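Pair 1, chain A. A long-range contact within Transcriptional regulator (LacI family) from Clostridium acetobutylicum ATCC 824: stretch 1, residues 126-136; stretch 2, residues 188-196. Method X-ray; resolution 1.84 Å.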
# COMPACT_ATOMS: atom_id res chain seq x y z
N ARG A 126 0.41 24.37 9.85
CA ARG A 126 -0.54 25.45 9.53
C ARG A 126 -0.58 25.83 8.06
O ARG A 126 -0.80 27.00 7.70
CB ARG A 126 -0.30 26.69 10.41
CG ARG A 126 -0.48 26.42 11.90
CD ARG A 126 0.14 27.52 12.74
NE ARG A 126 -0.57 28.80 12.61
CZ ARG A 126 -1.83 29.02 13.00
NH1 ARG A 126 -2.58 28.04 13.55
NH2 ARG A 126 -2.35 30.23 12.84
N TYR A 127 -0.40 24.84 7.19
CA TYR A 127 -0.64 25.04 5.77
C TYR A 127 -2.11 25.31 5.55
O TYR A 127 -2.96 24.74 6.23
CB TYR A 127 -0.21 23.81 4.95
CG TYR A 127 1.27 23.71 4.79
CD1 TYR A 127 1.94 24.53 3.91
CD2 TYR A 127 2.00 22.77 5.53
CE1 TYR A 127 3.31 24.44 3.76
CE2 TYR A 127 3.37 22.67 5.39
CZ TYR A 127 4.01 23.51 4.50
OH TYR A 127 5.36 23.43 4.34
N LYS A 128 -2.42 26.17 4.60
CA LYS A 128 -3.79 26.59 4.39
C LYS A 128 -4.46 25.93 3.19
O LYS A 128 -5.68 25.94 3.08
CB LYS A 128 -3.89 28.13 4.35
CG LYS A 128 -3.69 28.76 5.74
CD LYS A 128 -4.92 28.53 6.62
CE LYS A 128 -4.63 28.67 8.15
NZ LYS A 128 -4.80 27.37 8.92
N SER A 129 -3.67 25.33 2.31
CA SER A 129 -4.24 24.46 1.27
C SER A 129 -3.23 23.39 0.83
O SER A 129 -2.07 23.44 1.18
CB SER A 129 -4.70 25.27 0.06
OG SER A 129 -3.59 25.90 -0.52
N ALA A 130 -3.72 22.40 0.09
CA ALA A 130 -2.87 21.30 -0.35
C ALA A 130 -3.34 20.81 -1.70
O ALA A 130 -4.51 21.01 -2.07
CB ALA A 130 -2.89 20.16 0.68
N ALA A 131 -2.42 20.19 -2.43
CA ALA A 131 -2.75 19.45 -3.64
C ALA A 131 -2.48 17.95 -3.39
O ALA A 131 -1.84 17.60 -2.40
CB ALA A 131 -1.93 19.94 -4.82
N ALA A 132 -3.03 17.11 -4.26
CA ALA A 132 -2.84 15.65 -4.14
C ALA A 132 -2.64 15.07 -5.52
O ALA A 132 -3.38 15.38 -6.47
CB ALA A 132 -4.05 15.00 -3.44
N ILE A 133 -1.59 14.27 -5.67
CA ILE A 133 -1.37 13.54 -6.89
C ILE A 133 -1.64 12.08 -6.57
O ILE A 133 -0.95 11.49 -5.71
CB ILE A 133 0.06 13.73 -7.40
CG1 ILE A 133 0.31 15.22 -7.76
CG2 ILE A 133 0.33 12.84 -8.61
CD1 ILE A 133 1.76 15.49 -8.12
N LEU A 134 -2.63 11.53 -7.26
CA LEU A 134 -3.18 10.23 -6.95
C LEU A 134 -3.18 9.31 -8.12
O LEU A 134 -3.80 9.59 -9.17
CB LEU A 134 -4.63 10.37 -6.46
CG LEU A 134 -4.85 11.30 -5.25
CD1 LEU A 134 -6.36 11.49 -5.00
CD2 LEU A 134 -4.15 10.82 -3.96
N THR A 135 -2.52 8.17 -7.95
CA THR A 135 -2.72 7.06 -8.83
C THR A 135 -4.05 6.34 -8.51
O THR A 135 -4.51 6.33 -7.36
CB THR A 135 -1.53 6.12 -8.77
OG1 THR A 135 -1.64 5.15 -9.82
CG2 THR A 135 -1.43 5.43 -7.37
N GLU A 136 -4.70 5.79 -9.53
CA GLU A 136 -6.05 5.21 -9.35
C GLU A 136 -6.08 4.11 -8.28
O GLU A 136 -5.15 3.32 -8.16
CB GLU A 136 -6.59 4.66 -10.68
CG GLU A 136 -5.85 3.40 -11.15
CD GLU A 136 -6.44 2.79 -12.42
OE1 GLU A 136 -7.70 2.84 -12.60
OE2 GLU A 136 -5.64 2.25 -13.22
N THR A 188 -0.36 26.98 -7.40
CA THR A 188 -0.04 25.66 -6.82
C THR A 188 0.10 25.77 -5.29
O THR A 188 0.87 26.60 -4.82
CB THR A 188 1.28 25.09 -7.38
OG1 THR A 188 2.38 25.80 -6.79
CG2 THR A 188 1.35 25.22 -8.90
N PRO A 189 -0.63 24.92 -4.52
CA PRO A 189 -0.52 24.92 -3.07
C PRO A 189 0.89 24.62 -2.57
O PRO A 189 1.75 24.17 -3.34
CB PRO A 189 -1.48 23.79 -2.63
CG PRO A 189 -2.43 23.64 -3.74
CD PRO A 189 -1.61 23.93 -5.00
N LYS A 190 1.12 24.85 -1.29
CA LYS A 190 2.43 24.66 -0.71
C LYS A 190 2.60 23.29 -0.02
O LYS A 190 3.69 22.96 0.46
CB LYS A 190 2.74 25.78 0.27
CG LYS A 190 3.00 27.16 -0.39
CD LYS A 190 3.52 28.15 0.63
CE LYS A 190 5.04 28.03 0.80
NZ LYS A 190 5.42 27.96 2.24
N ALA A 191 1.52 22.52 0.05
CA ALA A 191 1.55 21.17 0.59
C ALA A 191 1.13 20.23 -0.52
O ALA A 191 0.24 20.55 -1.32
CB ALA A 191 0.61 21.04 1.77
N LEU A 192 1.79 19.07 -0.58
CA LEU A 192 1.47 18.08 -1.60
C LEU A 192 1.44 16.68 -1.00
O LEU A 192 2.42 16.25 -0.42
CB LEU A 192 2.50 18.16 -2.75
CG LEU A 192 2.33 17.09 -3.84
CD1 LEU A 192 1.03 17.29 -4.65
CD2 LEU A 192 3.54 17.08 -4.76
N PHE A 193 0.32 16.00 -1.16
CA PHE A 193 0.19 14.59 -0.82
C PHE A 193 0.34 13.73 -2.07
O PHE A 193 -0.36 13.94 -3.07
CB PHE A 193 -1.18 14.37 -0.18
CG PHE A 193 -1.51 12.93 0.12
CD1 PHE A 193 -0.82 12.24 1.13
CD2 PHE A 193 -2.54 12.30 -0.56
CE1 PHE A 193 -1.17 10.94 1.46
CE2 PHE A 193 -2.89 10.95 -0.24
CZ PHE A 193 -2.19 10.29 0.76
N CYS A 194 1.23 12.74 -2.02
CA CYS A 194 1.32 11.77 -3.13
C CYS A 194 0.93 10.41 -2.59
O CYS A 194 1.45 9.99 -1.57
CB CYS A 194 2.74 11.69 -3.69
SG CYS A 194 3.37 13.25 -4.38
N ASN A 195 0.03 9.72 -3.26
CA ASN A 195 -0.43 8.45 -2.68
C ASN A 195 0.47 7.27 -3.08
O ASN A 195 0.12 6.11 -2.87
CB ASN A 195 -1.94 8.18 -2.94
CG ASN A 195 -2.26 7.76 -4.37
OD1 ASN A 195 -1.45 7.91 -5.28
ND2 ASN A 195 -3.47 7.21 -4.58
N SER A 196 1.63 7.58 -3.67
CA SER A 196 2.70 6.56 -3.77
C SER A 196 4.06 7.25 -3.70
O SER A 196 4.21 8.43 -4.11
CB SER A 196 2.56 5.69 -5.04
OG SER A 196 3.33 6.18 -6.11
O HOH W 1 6.10 25.03 1.83
O HOH W 2 -0.45 26.51 0.25

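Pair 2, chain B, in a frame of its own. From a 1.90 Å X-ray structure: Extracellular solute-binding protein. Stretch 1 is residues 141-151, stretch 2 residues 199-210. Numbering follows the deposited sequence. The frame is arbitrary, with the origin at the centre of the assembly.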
# COMPACT_ATOMS: atom_id res chain seq x y z
N GLY B 141 -4.47 -23.54 -11.74
CA GLY B 141 -3.30 -24.25 -12.24
C GLY B 141 -1.96 -23.74 -11.73
O GLY B 141 -0.94 -24.02 -12.32
N VAL B 142 -1.96 -22.99 -10.64
CA VAL B 142 -0.73 -22.44 -10.09
C VAL B 142 -0.40 -23.20 -8.82
O VAL B 142 -1.01 -22.97 -7.78
CB VAL B 142 -0.86 -20.94 -9.81
CG1 VAL B 142 0.41 -20.39 -9.15
CG2 VAL B 142 -1.17 -20.19 -11.10
N GLU B 143 0.54 -24.14 -8.89
CA GLU B 143 0.86 -24.95 -7.73
C GLU B 143 2.20 -24.58 -7.09
O GLU B 143 2.48 -25.02 -5.98
CB GLU B 143 0.81 -26.47 -8.05
CG GLU B 143 -0.60 -27.06 -8.29
CD GLU B 143 -1.67 -26.67 -7.24
OE1 GLU B 143 -1.54 -26.97 -6.03
OE2 GLU B 143 -2.69 -26.08 -7.66
N LYS B 144 2.99 -23.75 -7.79
CA LYS B 144 4.30 -23.31 -7.31
C LYS B 144 4.38 -21.78 -7.40
O LYS B 144 4.20 -21.22 -8.47
CB LYS B 144 5.43 -23.94 -8.14
CG LYS B 144 5.55 -25.44 -8.00
CD LYS B 144 6.83 -26.00 -8.63
CE LYS B 144 6.95 -27.49 -8.35
NZ LYS B 144 8.12 -28.10 -9.03
N VAL B 145 4.65 -21.13 -6.27
CA VAL B 145 4.62 -19.68 -6.17
C VAL B 145 5.97 -19.20 -5.66
O VAL B 145 6.54 -19.79 -4.73
CB VAL B 145 3.53 -19.19 -5.19
CG1 VAL B 145 3.58 -17.66 -5.03
CG2 VAL B 145 2.16 -19.64 -5.65
N GLY B 146 6.47 -18.13 -6.27
CA GLY B 146 7.75 -17.54 -5.87
C GLY B 146 7.55 -16.09 -5.50
O GLY B 146 6.78 -15.40 -6.15
N ALA B 147 8.23 -15.64 -4.44
CA ALA B 147 8.13 -14.25 -4.00
C ALA B 147 9.50 -13.64 -3.84
O ALA B 147 10.42 -14.27 -3.31
CB ALA B 147 7.36 -14.16 -2.69
N VAL B 148 9.63 -12.40 -4.28
CA VAL B 148 10.89 -11.67 -4.11
C VAL B 148 10.66 -10.40 -3.33
O VAL B 148 9.84 -9.57 -3.72
CB VAL B 148 11.58 -11.34 -5.45
CG1 VAL B 148 12.90 -10.62 -5.20
CG2 VAL B 148 11.83 -12.60 -6.27
N GLY B 149 11.41 -10.26 -2.23
CA GLY B 149 11.43 -9.04 -1.44
C GLY B 149 12.80 -8.39 -1.39
O GLY B 149 13.77 -8.90 -1.97
N GLY B 150 12.86 -7.26 -0.68
CA GLY B 150 14.10 -6.50 -0.52
C GLY B 150 14.93 -6.93 0.69
O GLY B 150 15.31 -8.08 0.78
N PRO B 151 15.19 -6.00 1.63
CA PRO B 151 15.94 -6.33 2.84
C PRO B 151 15.08 -7.05 3.87
O PRO B 151 13.87 -6.80 3.93
CB PRO B 151 16.36 -4.96 3.37
CG PRO B 151 15.28 -4.03 2.91
CD PRO B 151 14.70 -4.61 1.64
N ASP B 199 13.35 -20.41 -12.80
CA ASP B 199 14.14 -21.58 -13.21
C ASP B 199 13.88 -22.81 -12.35
O ASP B 199 13.90 -23.93 -12.85
CB ASP B 199 15.63 -21.25 -13.16
CG ASP B 199 16.04 -20.24 -14.20
OD1 ASP B 199 15.24 -19.93 -15.11
OD2 ASP B 199 17.18 -19.74 -14.10
N LYS B 200 13.63 -22.60 -11.07
CA LYS B 200 13.27 -23.69 -10.17
C LYS B 200 11.83 -24.17 -10.32
O LYS B 200 11.48 -25.19 -9.76
CB LYS B 200 13.53 -23.30 -8.71
CG LYS B 200 15.00 -23.27 -8.35
CD LYS B 200 15.17 -22.73 -6.95
CE LYS B 200 16.62 -22.49 -6.59
NZ LYS B 200 16.71 -21.85 -5.25
N GLY B 201 10.99 -23.44 -11.06
CA GLY B 201 9.63 -23.89 -11.35
C GLY B 201 8.46 -23.02 -10.93
O GLY B 201 7.31 -23.43 -11.09
N ALA B 202 8.72 -21.82 -10.41
CA ALA B 202 7.65 -20.89 -10.05
C ALA B 202 6.72 -20.63 -11.23
O ALA B 202 7.18 -20.35 -12.35
CB ALA B 202 8.21 -19.57 -9.55
N GLN B 203 5.42 -20.73 -10.97
CA GLN B 203 4.39 -20.51 -11.99
C GLN B 203 3.72 -19.15 -11.82
O GLN B 203 2.84 -18.79 -12.59
CB GLN B 203 3.35 -21.63 -11.94
CG GLN B 203 3.96 -23.01 -12.24
CD GLN B 203 3.05 -24.17 -11.87
OE1 GLN B 203 2.49 -24.22 -10.79
NE2 GLN B 203 2.94 -25.12 -12.78
N LEU B 204 4.16 -18.41 -10.81
CA LEU B 204 3.68 -17.07 -10.53
C LEU B 204 4.75 -16.38 -9.69
O LEU B 204 5.38 -17.01 -8.83
CB LEU B 204 2.37 -17.14 -9.72
CG LEU B 204 1.85 -15.88 -9.03
CD1 LEU B 204 1.06 -15.02 -10.00
CD2 LEU B 204 0.98 -16.25 -7.82
N LEU B 205 4.93 -15.09 -9.92
CA LEU B 205 5.95 -14.34 -9.20
C LEU B 205 5.32 -13.18 -8.45
O LEU B 205 4.68 -12.34 -9.06
CB LEU B 205 7.04 -13.85 -10.16
CG LEU B 205 7.96 -14.96 -10.68
CD1 LEU B 205 8.76 -14.55 -11.92
CD2 LEU B 205 8.89 -15.46 -9.58
N VAL B 206 5.52 -13.14 -7.14
CA VAL B 206 4.95 -12.10 -6.30
C VAL B 206 6.04 -11.13 -5.84
O VAL B 206 7.03 -11.55 -5.28
CB VAL B 206 4.29 -12.71 -5.05
CG1 VAL B 206 3.55 -11.63 -4.26
CG2 VAL B 206 3.34 -13.83 -5.44
N ALA B 207 5.83 -9.85 -6.09
CA ALA B 207 6.74 -8.78 -5.67
C ALA B 207 6.26 -8.12 -4.39
O ALA B 207 5.10 -7.70 -4.30
CB ALA B 207 6.82 -7.72 -6.76
N THR B 208 7.16 -7.98 -3.42
CA THR B 208 6.86 -7.16 -2.23
C THR B 208 7.64 -5.85 -2.19
O THR B 208 7.34 -4.98 -1.38
CB THR B 208 7.11 -7.92 -0.94
OG1 THR B 208 8.48 -8.29 -0.85
CG2 THR B 208 6.23 -9.15 -0.89
N ASP B 209 8.65 -5.73 -3.04
CA ASP B 209 9.33 -4.46 -3.19
C ASP B 209 8.81 -3.81 -4.50
O ASP B 209 7.62 -3.90 -4.78
CB ASP B 209 10.85 -4.64 -3.16
CG ASP B 209 11.59 -3.33 -2.91
OD1 ASP B 209 11.44 -2.75 -1.82
OD2 ASP B 209 12.29 -2.85 -3.82
N ASP B 210 9.66 -3.18 -5.30
CA ASP B 210 9.19 -2.45 -6.46
C ASP B 210 8.48 -3.36 -7.47
O ASP B 210 7.36 -3.07 -7.90
CB ASP B 210 10.33 -1.69 -7.13
CG ASP B 210 9.87 -0.90 -8.34
OD1 ASP B 210 9.79 -1.49 -9.42
OD2 ASP B 210 9.54 0.29 -8.20
O HOH W 3 9.86 -7.23 -5.21
O HOH W 4 10.34 -6.25 0.06

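Both pairs place two neighbouring strands in parallel register, with N-to-C directions 19° apart in pair 1 and 25° apart in pair 2 and a closest axial approach of 4.6 Å in each. Superposing N, CA and C of 14 central residues gives an RMSD of 0.5 Å. Three bridges correspond: Ala A131–Leu A192 with Gly B146–Leu B205, Ala A132–Phe A193 with Ala B147–Val B206, and Ile A133–Cys A194 with Val B148–Ala B207.

The hydrogen-bond ladder supports this register. In pair 1, Ala A131 N donates to Ala A191 O (2.9 Å), Phe A193 N to Ala A131 O (3.0 Å), Ile A133 N to Phe A193 O (2.9 Å) and Asn A195 N to Ile A133 O (3.2 Å). Pair 2 repeats all four at matched positions: Gly B146 N to Leu B204 O (3.0 Å), Val B206 N to Gly B146 O (2.8 Å), Val B148 N to Val B206 O (2.9 Å) and Thr B208 N to Val B148 O (3.1 Å).

Side chains fill the matched frame differently. On the face carrying Ala A131, its CB lies 3.9 Å from Pro A189 CG and 4.0 Å from Leu A192 CD1. At the matching Gly B146 the neighbours take up that space: an ideal CB there would sit a tight 3.2 Å from Ala B202 CB and 3.4 Å from Leu B205 CD2. On the other face, Ala A132 CB approaches the edge of the Phe A193 ring, 4.2 Å from CD2, whereas Ala B147 CB meets the branched Val B206 at CB, 4.1 Å away. One residue before Ala A131 and Gly B146, pair 2 carries more bulk on both strands: Ala A130 CB packs on Ala A191 CB at 3.8 Å, while Val B145 CG1 reaches Leu B204 CD2 at 4.1 Å and Val B206 CG2 at 3.9 Å.

The entrances differ as well. Tyr A127 lays one ring face over Ala A191 CB, with its CG 4.1 Å away; the matching Val B142 brings CG1 to 3.8 Å from Leu B204 CB. Gln B203, matched to Lys A190, adds a polar clamp, its OE1 accepting from Glu B143 N (2.7 Å) and Lys B144 N (3.1 Å).

At the exit, Asn A195 closes pair 1 by pairing with one backbone residue: Thr A135 N donates to its OD1 (2.9 Å), and its ND2 donates to Thr A135 O (3.1 Å). The matching Thr B208 instead works through water 4, which lies 2.9 Å from Thr B208 OG1 and accepts from Gly B150 N at 2.8 Å.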